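Local coordinates for protein N-acetyl-beta-D glucosaminidase (Rhizomucor miehei CAU432, PDB 4ZM6) that binds acetyl-CoA and probably combines hydrolysis of beta-N-acetylglucosaminides by a family 3 glycosidase region with acetyl transfer to glucosamine by a GCN5-related region, at residues I690-Q694 with V828-Y832; G796-V800 with I815-N820; Y653-F657 with Y778-W784. All coordinates share one frame; numbering follows the deposited sequence.

Contact 1: residues I690-Q694 with V828-Y832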
loop_
_atom_site.group_PDB
_atom_site.type_symbol
_atom_site.label_atom_id
_atom_site.label_comp_id
_atom_site.label_asym_id
_atom_site.label_seq_id
_atom_site.Cartn_x
_atom_site.Cartn_y
_atom_site.Cartn_z
ATOM N N ILE A 690 -12.124 -19.036 39.978
ATOM C CA ILE A 690 -12.087 -18.000 41.018
ATOM C C ILE A 690 -11.997 -18.657 42.392
ATOM O O ILE A 690 -12.657 -19.665 42.652
ATOM C CB ILE A 690 -13.302 -17.043 40.964
ATOM C CG1 ILE A 690 -13.194 -15.983 42.072
ATOM C CG2 ILE A 690 -14.618 -17.798 41.098
ATOM C CD1 ILE A 690 -14.231 -14.884 41.990
ATOM N N GLY A 691 -11.173 -18.085 43.266
ATOM C CA GLY A 691 -10.974 -18.623 44.612
ATOM C C GLY A 691 -11.008 -17.548 45.683
ATOM O O GLY A 691 -10.315 -16.537 45.574
ATOM N N ASP A 692 -11.818 -17.770 46.716
ATOM C CA ASP A 692 -11.856 -16.893 47.885
ATOM C C ASP A 692 -10.664 -17.197 48.800
ATOM O O ASP A 692 -10.435 -18.347 49.165
ATOM C CB ASP A 692 -13.167 -17.084 48.652
ATOM C CG ASP A 692 -13.299 -16.145 49.834
ATOM O OD1 ASP A 692 -12.892 -14.970 49.719
ATOM O OD2 ASP A 692 -13.818 -16.579 50.882
ATOM N N LEU A 693 -9.904 -16.165 49.152
ATOM C CA LEU A 693 -8.756 -16.315 50.043
ATOM C C LEU A 693 -8.961 -15.595 51.379
ATOM O O LEU A 693 -8.046 -15.555 52.197
ATOM C CB LEU A 693 -7.489 -15.786 49.364
ATOM C CG LEU A 693 -7.057 -16.455 48.059
ATOM C CD1 LEU A 693 -5.734 -15.875 47.590
ATOM C CD2 LEU A 693 -6.939 -17.962 48.216
ATOM N N GLN A 694 -10.162 -15.054 51.598
ATOM C CA GLN A 694 -10.479 -14.253 52.790
ATOM C C GLN A 694 -9.760 -14.779 54.026
ATOM O O GLN A 694 -8.985 -14.056 54.655
ATOM C CB GLN A 694 -11.996 -14.231 53.037
ATOM C CG GLN A 694 -12.615 -12.840 53.049
ATOM C CD GLN A 694 -13.877 -12.774 52.203
ATOM O OE1 GLN A 694 -14.846 -13.491 52.462
ATOM N NE2 GLN A 694 -13.866 -11.928 51.174
ATOM N N VAL A 828 -4.819 -10.210 49.101
ATOM C CA VAL A 828 -5.716 -10.641 48.040
ATOM C C VAL A 828 -6.859 -11.452 48.627
ATOM O O VAL A 828 -6.628 -12.442 49.316
ATOM C CB VAL A 828 -4.984 -11.507 46.998
ATOM C CG1 VAL A 828 -5.971 -12.094 45.994
ATOM C CG2 VAL A 828 -3.911 -10.694 46.287
ATOM N N THR A 829 -8.086 -11.025 48.343
ATOM C CA THR A 829 -9.286 -11.740 48.767
ATOM C C THR A 829 -9.874 -12.637 47.658
ATOM O O THR A 829 -10.496 -13.658 47.962
ATOM C CB THR A 829 -10.374 -10.757 49.254
ATOM O OG1 THR A 829 -10.661 -9.798 48.232
ATOM C CG2 THR A 829 -9.914 -10.023 50.495
ATOM N N LYS A 830 -9.683 -12.261 46.390
ATOM C CA LYS A 830 -10.233 -13.019 45.258
ATOM C C LYS A 830 -9.135 -13.350 44.252
ATOM O O LYS A 830 -8.403 -12.464 43.830
ATOM C CB LYS A 830 -11.348 -12.218 44.581
ATOM C CG LYS A 830 -12.555 -11.969 45.478
ATOM C CD LYS A 830 -13.454 -10.867 44.924
ATOM C CE LYS A 830 -14.490 -10.400 45.939
ATOM N NZ LYS A 830 -15.626 -11.352 46.075
ATOM N N SER A 831 -9.031 -14.620 43.861
ATOM C CA SER A 831 -7.889 -15.104 43.074
ATOM C C SER A 831 -8.294 -15.689 41.716
ATOM O O SER A 831 -9.242 -16.460 41.623
ATOM C CB SER A 831 -7.112 -16.148 43.878
ATOM O OG SER A 831 -5.974 -16.597 43.169
ATOM N N TYR A 832 -7.531 -15.341 40.681
ATOM C CA TYR A 832 -7.857 -15.650 39.293
ATOM C C TYR A 832 -6.907 -16.691 38.717
ATOM O O TYR A 832 -5.734 -16.406 38.490
ATOM C CB TYR A 832 -7.751 -14.358 38.482
ATOM C CG TYR A 832 -8.161 -14.414 37.017
ATOM C CD1 TYR A 832 -9.367 -14.989 36.616
ATOM C CD2 TYR A 832 -7.365 -13.822 36.041
ATOM C CE1 TYR A 832 -9.744 -15.005 35.282
ATOM C CE2 TYR A 832 -7.737 -13.829 34.709
ATOM C CZ TYR A 832 -8.925 -14.420 34.332
ATOM O OH TYR A 832 -9.276 -14.413 33.000
#
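Leu693 reaches across to Val828 and Ser831 with its CD1 branch, which rests 4.1 Å from Val828 CG1 and 4.0 Å from Ser831 CB. Its CG stands beside the backbone N (chi1 -60°), a setting that lays the isobutyl group over the start of the opposite strand, where Leu823 of helix 811-825 also packs on Leu693, Val828 and Ser831. Ser831 turns OG to the side of its carbonyl carbon, and the hydroxyl is hydrogen-bonded to Tyr847 OH. These contacts flank the join between the last strand of the first N-acetyltransferase region, 686-692, and strand 830-836 of the second. The two run antiparallel, and Gly691 faces Ser831 in a hydrogen-bonded pair: Gly691 N to Ser831 O is 3.0 Å and Ser831 N to Gly691 O is 2.9 Å. The last strand of the first region is thereby built into the sheet of the second. Where regular pairing ends, Leu693 N gives a nearly straight bond to Thr829 O (2.8 Å, 174° at the hydrogen), arriving well above the carbonyl plane. Ile690, Asp692 and Lys830 project on the sheet face away from Ser831, and Ile690 and Lys830 both pack on Phe790. Asp692 OD1 takes a weak bond from Gln694 N at 3.3 Å. Lys830 NZ lies 5.8 Å from Asp692 OD1; the opposite charges are not in contact, though they may attract weakly at this range. Gln694, bent at chi2, crosses Thr829 obliquely, NE2 4.2 Å from Thr829 CB, while Thr829 OG1 is hydrogen-bonded to Arg793 O.

Contact 2: residues G796-V800 with I815-N820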
loop_
_atom_site.group_PDB
_atom_site.type_symbol
_atom_site.label_atom_id
_atom_site.label_comp_id
_atom_site.label_asym_id
_atom_site.label_seq_id
_atom_site.Cartn_x
_atom_site.Cartn_y
_atom_site.Cartn_z
ATOM N N GLY A 796 -3.651 -13.626 41.221
ATOM C CA GLY A 796 -3.789 -14.952 40.644
ATOM C C GLY A 796 -2.459 -15.584 40.304
ATOM O O GLY A 796 -1.403 -15.078 40.686
ATOM N N MET A 797 -2.511 -16.692 39.573
ATOM C CA MET A 797 -1.303 -17.411 39.180
ATOM C C MET A 797 -1.451 -18.003 37.781
ATOM O O MET A 797 -2.552 -18.044 37.233
ATOM C CB MET A 797 -0.991 -18.520 40.190
ATOM C CG MET A 797 -1.942 -19.706 40.136
ATOM S SD MET A 797 -1.728 -20.831 41.522
ATOM C CE MET A 797 -2.520 -19.882 42.807
ATOM N N ALA A 798 -0.337 -18.475 37.227
ATOM C CA ALA A 798 -0.305 -19.017 35.868
ATOM C C ALA A 798 0.972 -19.815 35.614
ATOM O O ALA A 798 1.871 -19.852 36.450
ATOM C CB ALA A 798 -0.432 -17.890 34.849
ATOM N N CYS A 799 1.034 -20.458 34.454
ATOM C CA CYS A 799 2.200 -21.232 34.039
ATOM C C CYS A 799 2.783 -22.057 35.188
ATOM O O CYS A 799 3.985 -22.036 35.458
ATOM C CB CYS A 799 3.232 -20.306 33.406
ATOM S SG CYS A 799 2.526 -19.301 32.070
ATOM N N VAL A 800 1.884 -22.783 35.850
ATOM C CA VAL A 800 2.221 -23.722 36.911
ATOM C C VAL A 800 2.749 -24.995 36.268
ATOM O O VAL A 800 2.136 -25.533 35.339
ATOM C CB VAL A 800 0.971 -24.094 37.729
ATOM C CG1 VAL A 800 1.298 -25.163 38.762
ATOM C CG2 VAL A 800 0.366 -22.861 38.389
ATOM N N ILE A 815 3.205 -25.976 45.573
ATOM C CA ILE A 815 3.554 -24.665 45.027
ATOM C C ILE A 815 2.325 -23.804 44.738
ATOM O O ILE A 815 2.376 -22.584 44.893
ATOM C CB ILE A 815 4.431 -24.782 43.765
ATOM C CG1 ILE A 815 5.067 -23.434 43.438
ATOM C CG2 ILE A 815 3.628 -25.306 42.584
ATOM C CD1 ILE A 815 6.147 -23.520 42.385
ATOM N N VAL A 816 1.225 -24.427 44.335
ATOM C CA VAL A 816 -0.025 -23.692 44.150
ATOM C C VAL A 816 -0.555 -23.234 45.504
ATOM O O VAL A 816 -0.990 -22.097 45.650
ATOM C CB VAL A 816 -1.087 -24.535 43.399
ATOM C CG1 VAL A 816 -2.474 -23.926 43.519
ATOM C CG2 VAL A 816 -0.709 -24.658 41.934
ATOM N N ALA A 817 -0.515 -24.122 46.493
ATOM C CA ALA A 817 -1.000 -23.796 47.833
ATOM C C ALA A 817 -0.161 -22.674 48.434
ATOM O O ALA A 817 -0.680 -21.781 49.109
ATOM C CB ALA A 817 -0.977 -25.029 48.728
ATOM N N HIS A 818 1.138 -22.722 48.165
ATOM C CA HIS A 818 2.041 -21.665 48.582
ATOM C C HIS A 818 1.688 -20.352 47.891
ATOM O O HIS A 818 1.646 -19.305 48.532
ATOM C CB HIS A 818 3.482 -22.044 48.268
ATOM C CG HIS A 818 4.485 -21.168 48.941
ATOM N ND1 HIS A 818 5.187 -20.187 48.271
ATOM C CD2 HIS A 818 4.894 -21.112 50.230
ATOM C CE1 HIS A 818 5.993 -19.574 49.118
ATOM N NE2 HIS A 818 5.834 -20.114 50.313
ATOM N N ALA A 819 1.426 -20.418 46.587
ATOM C CA ALA A 819 0.993 -19.250 45.820
ATOM C C ALA A 819 -0.255 -18.604 46.419
ATOM O O ALA A 819 -0.368 -17.379 46.453
ATOM C CB ALA A 819 0.743 -19.629 44.368
ATOM N N ASN A 820 -1.187 -19.427 46.893
ATOM C CA ASN A 820 -2.362 -18.911 47.594
ATOM C C ASN A 820 -1.994 -18.190 48.891
ATOM O O ASN A 820 -2.578 -17.149 49.210
ATOM C CB ASN A 820 -3.368 -20.032 47.879
ATOM C CG ASN A 820 -4.295 -20.297 46.711
ATOM O OD1 ASN A 820 -4.017 -19.907 45.579
ATOM N ND2 ASN A 820 -5.413 -20.956 46.984
#
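The carboxamide of Asn820 is the flat group of this interface: the methyl CE of Met797 comes up to its OD1 (3.2 Å), the two side chains crossing at about a right angle. OD1 has its hydrogen bond from outside, with Tyr847 OH, which should help fix the turn of the amide; the methyl simply packs against it, and Leu693 and Tyr696 pack on Asn820 too. The setting is a beta-alpha-beta unit, strand 794-802, helix 811-825, strand 830-836, in which the helix packs across one face of the sheet and runs roughly against the first strand, at 149° with axes 9.2 Å apart. An Arg-Gly-Arg-Gly-Ile-Gly sequence leads into the helix, consistent with the R/Q-x-x-G-x-G/A signature of GNAT motif A, which in relatives forms the acetyl-CoA pyrophosphate-binding loop. Met797 and Val800 both point at the helix although they are three residues apart. The usual alternation is broken at Cys799, whose backbone adopts left-handed angles, an irregularity reminiscent of the bulged fourth strand of GNAT enzymes. No hydrogen bond joins strand and helix. Met797 starts with CG wedged between its backbone N and carbonyl carbon (chi1 72°) and bends again at chi3, a shape that lays SD across Val816 and CE over Ala819, CE 3.6 Å from Ala819 CB. Leu767 and Leu769 of strand 763-771 touch Ala819 as well, and Tyr842 and Phe841 close in on Val800 and Val816. At the other end of the interface the two valines cross nearly perpendicularly, Val800 CG1 lying 3.8 Å from Val816 CG2.

Contact 3: residues Y653-F657 with Y778-W784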
loop_
_atom_site.group_PDB
_atom_site.type_symbol
_atom_site.label_atom_id
_atom_site.label_comp_id
_atom_site.label_asym_id
_atom_site.label_seq_id
_atom_site.Cartn_x
_atom_site.Cartn_y
_atom_site.Cartn_z
ATOM N N TYR A 653 -1.338 -14.031 25.145
ATOM C CA TYR A 653 -0.888 -12.866 25.912
ATOM C C TYR A 653 -0.471 -11.714 24.991
ATOM O O TYR A 653 0.391 -11.901 24.134
ATOM C CB TYR A 653 0.305 -13.248 26.802
ATOM C CG TYR A 653 0.473 -12.345 28.015
ATOM C CD1 TYR A 653 1.042 -11.080 27.894
ATOM C CD2 TYR A 653 0.040 -12.754 29.275
ATOM C CE1 TYR A 653 1.181 -10.251 28.994
ATOM C CE2 TYR A 653 0.173 -11.934 30.378
ATOM C CZ TYR A 653 0.747 -10.686 30.239
ATOM O OH TYR A 653 0.884 -9.867 31.338
ATOM N N PRO A 654 -1.072 -10.518 25.157
ATOM C CA PRO A 654 -2.194 -10.144 26.027
ATOM C C PRO A 654 -3.516 -10.712 25.523
ATOM O O PRO A 654 -3.549 -11.351 24.470
ATOM C CB PRO A 654 -2.211 -8.611 25.954
ATOM C CG PRO A 654 -1.544 -8.274 24.670
ATOM C CD PRO A 654 -0.521 -9.351 24.442
ATOM N N ARG A 655 -4.602 -10.460 26.250
ATOM C CA ARG A 655 -5.834 -11.203 26.022
ATOM C C ARG A 655 -7.056 -10.615 26.698
ATOM O O ARG A 655 -7.002 -10.241 27.862
ATOM C CB ARG A 655 -5.635 -12.632 26.532
ATOM C CG ARG A 655 -6.911 -13.436 26.720
ATOM C CD ARG A 655 -6.776 -14.487 27.806
ATOM N NE ARG A 655 -5.469 -15.135 27.798
ATOM C CZ ARG A 655 -5.077 -16.019 28.709
ATOM N NH1 ARG A 655 -5.897 -16.391 29.692
ATOM N NH2 ARG A 655 -3.862 -16.544 28.627
ATOM N N PHE A 656 -8.163 -10.566 25.956
ATOM C CA PHE A 656 -9.492 -10.402 26.546
ATOM C C PHE A 656 -10.066 -11.775 26.889
ATOM O O PHE A 656 -10.527 -11.999 28.003
ATOM C CB PHE A 656 -10.440 -9.716 25.575
ATOM C CG PHE A 656 -10.001 -8.347 25.149
ATOM C CD1 PHE A 656 -10.135 -7.266 26.005
ATOM C CD2 PHE A 656 -9.491 -8.132 23.878
ATOM C CE1 PHE A 656 -9.751 -5.998 25.606
ATOM C CE2 PHE A 656 -9.108 -6.868 23.471
ATOM C CZ PHE A 656 -9.236 -5.797 24.337
ATOM N N PHE A 657 -10.039 -12.681 25.911
ATOM C CA PHE A 657 -10.535 -14.051 26.065
ATOM C C PHE A 657 -9.565 -15.046 25.412
ATOM O O PHE A 657 -8.934 -14.722 24.402
ATOM C CB PHE A 657 -11.910 -14.199 25.408
ATOM C CG PHE A 657 -12.926 -13.172 25.847
ATOM C CD1 PHE A 657 -13.273 -13.037 27.186
ATOM C CD2 PHE A 657 -13.565 -12.361 24.914
ATOM C CE1 PHE A 657 -14.216 -12.098 27.585
ATOM C CE2 PHE A 657 -14.510 -11.423 25.308
ATOM C CZ PHE A 657 -14.839 -11.293 26.644
ATOM N N TYR A 778 1.920 -2.856 33.072
ATOM C CA TYR A 778 1.744 -3.492 31.763
ATOM C C TYR A 778 1.490 -5.002 31.837
ATOM O O TYR A 778 1.562 -5.694 30.822
ATOM C CB TYR A 778 2.943 -3.208 30.830
ATOM C CG TYR A 778 3.166 -1.738 30.510
ATOM C CD1 TYR A 778 2.104 -0.835 30.476
ATOM C CD2 TYR A 778 4.439 -1.255 30.224
ATOM C CE1 TYR A 778 2.307 0.503 30.188
ATOM C CE2 TYR A 778 4.648 0.086 29.929
ATOM C CZ TYR A 778 3.574 0.957 29.913
ATOM O OH TYR A 778 3.748 2.287 29.624
ATOM N N ARG A 779 1.183 -5.510 33.025
ATOM C CA ARG A 779 0.773 -6.897 33.168
ATOM C C ARG A 779 -0.729 -6.993 32.940
ATOM O O ARG A 779 -1.510 -6.307 33.601
ATOM C CB ARG A 779 1.145 -7.434 34.550
ATOM C CG ARG A 779 2.645 -7.504 34.792
ATOM C CD ARG A 779 3.284 -8.711 34.116
ATOM N NE ARG A 779 2.815 -9.977 34.683
ATOM C CZ ARG A 779 3.188 -10.477 35.865
ATOM N NH1 ARG A 779 4.042 -9.828 36.652
ATOM N NH2 ARG A 779 2.687 -11.638 36.278
ATOM N N SER A 780 -1.121 -7.837 31.989
ATOM C CA SER A 780 -2.522 -8.030 31.638
ATOM C C SER A 780 -3.031 -9.390 32.119
ATOM O O SER A 780 -4.089 -9.840 31.677
ATOM C CB SER A 780 -2.698 -7.891 30.125
ATOM O OG SER A 780 -1.693 -8.611 29.428
ATOM N N ASP A 781 -2.287 -10.032 33.028
ATOM C CA ASP A 781 -2.699 -11.313 33.637
ATOM C C ASP A 781 -4.139 -11.229 34.132
ATOM O O ASP A 781 -4.988 -12.065 33.794
ATOM C CB ASP A 781 -1.799 -11.693 34.826
ATOM C CG ASP A 781 -0.335 -11.876 34.440
ATOM O OD1 ASP A 781 0.173 -11.094 33.612
ATOM O OD2 ASP A 781 0.321 -12.788 34.989
ATOM N N LEU A 782 -4.405 -10.203 34.933
ATOM C CA LEU A 782 -5.728 -9.984 35.475
ATOM C C LEU A 782 -6.195 -8.596 35.089
ATOM O O LEU A 782 -5.607 -7.601 35.505
ATOM C CB LEU A 782 -5.713 -10.150 36.997
ATOM C CG LEU A 782 -7.007 -9.854 37.760
ATOM C CD1 LEU A 782 -8.119 -10.819 37.369
ATOM C CD2 LEU A 782 -6.756 -9.919 39.258
ATOM N N ILE A 783 -7.241 -8.538 34.272
ATOM C CA ILE A 783 -7.849 -7.269 33.875
ATOM C C ILE A 783 -9.256 -7.112 34.459
ATOM O O ILE A 783 -9.863 -6.045 34.345
ATOM C CB ILE A 783 -7.899 -7.117 32.336
ATOM C CG1 ILE A 783 -8.801 -8.183 31.694
ATOM C CG2 ILE A 783 -6.500 -7.207 31.749
ATOM C CD1 ILE A 783 -9.066 -7.965 30.218
ATOM N N TRP A 784 -9.764 -8.160 35.099
ATOM C CA TRP A 784 -11.150 -8.185 35.546
ATOM C C TRP A 784 -11.263 -7.655 36.973
ATOM O O TRP A 784 -11.811 -8.323 37.853
ATOM C CB TRP A 784 -11.704 -9.615 35.457
ATOM C CG TRP A 784 -11.532 -10.243 34.107
ATOM C CD1 TRP A 784 -10.833 -11.381 33.810
ATOM C CD2 TRP A 784 -12.060 -9.764 32.872
ATOM N NE1 TRP A 784 -10.894 -11.636 32.465
ATOM C CE2 TRP A 784 -11.645 -10.659 31.865
ATOM C CE3 TRP A 784 -12.851 -8.665 32.516
ATOM C CZ2 TRP A 784 -11.994 -10.487 30.523
ATOM C CZ3 TRP A 784 -13.198 -8.495 31.174
ATOM C CH2 TRP A 784 -12.766 -9.401 30.198
#
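Tyr653 drives its phenol into the turn at Ser780 and Asp781, where OH is held from two directions: it donates to Asp781 OD1 (2.7 Å) and accepts from Ser780 N (2.9 Å, 152° at the hydrogen). Carboxylate and ring stand almost perpendicular, 83° apart, with OD1 at the ring edge, in its plane, and approached nearly along its own C-O axis. Ser780 OG instead lies over one face, 3.3 Å from Tyr653 CZ, and close to Pro654 CB, which follows a cis peptide. Arg779 grips Asp781 side-on, NE to OD1 and NH2 to OD2 (2.9 Å), both nitrogens sitting above the carboxylate plane. OD1 thus accepts from both Tyr653 OH and Arg779 NE, and the salt bridge probably helps hold it in place. Arg779 NH1 turns to Asp747 and Asp750, joining several acids. The contact links the two GNAT-type regions through loops, the one after strand 646-649 and the one between strands 763-771 and 794-802, next to the acetyl-CoA pocket: the side chain of Phe657 lies about 4 Å from the bound acetyl-CoA at nearest atoms. Trp784 comes to this end with CG beside its backbone N (chi1 -53°), the benzene half of the indole directed at the other loop. Phe656 O meets the edge of the indole close to its plane, 3.3 Å from CZ2. Phe657 crosses Trp784 at about a right angle, CE1 to CZ2 4.0 Å, and Trp565 packs against both. Ile783 CG1 sits 3.7 Å above one indole face of Trp784, over its centre, and its CD1 continues to Arg655 O.

From the N terminus, 653-657 comes first, in the loop after strand 646-649, and 690-694 follows at the end of strand 686-692. The chain then enters the second N-acetyltransferase region, where 778-784 returns to close contact 3. Contact 2 closes the short loop from 796-800 to 815-820, and 828-832 finally completes contact 1. Contacts 1 and 3 therefore cross, contact 2 falls wholly within the span of contact 1, and contacts 3 and 2 are in series. Contacts 1 and 3 bind the two regions by sheet and by loops, meeting where Tyr832 touches Leu782 and Trp784; contact 2 packs the second region internally, and Leu693 touches Asn820.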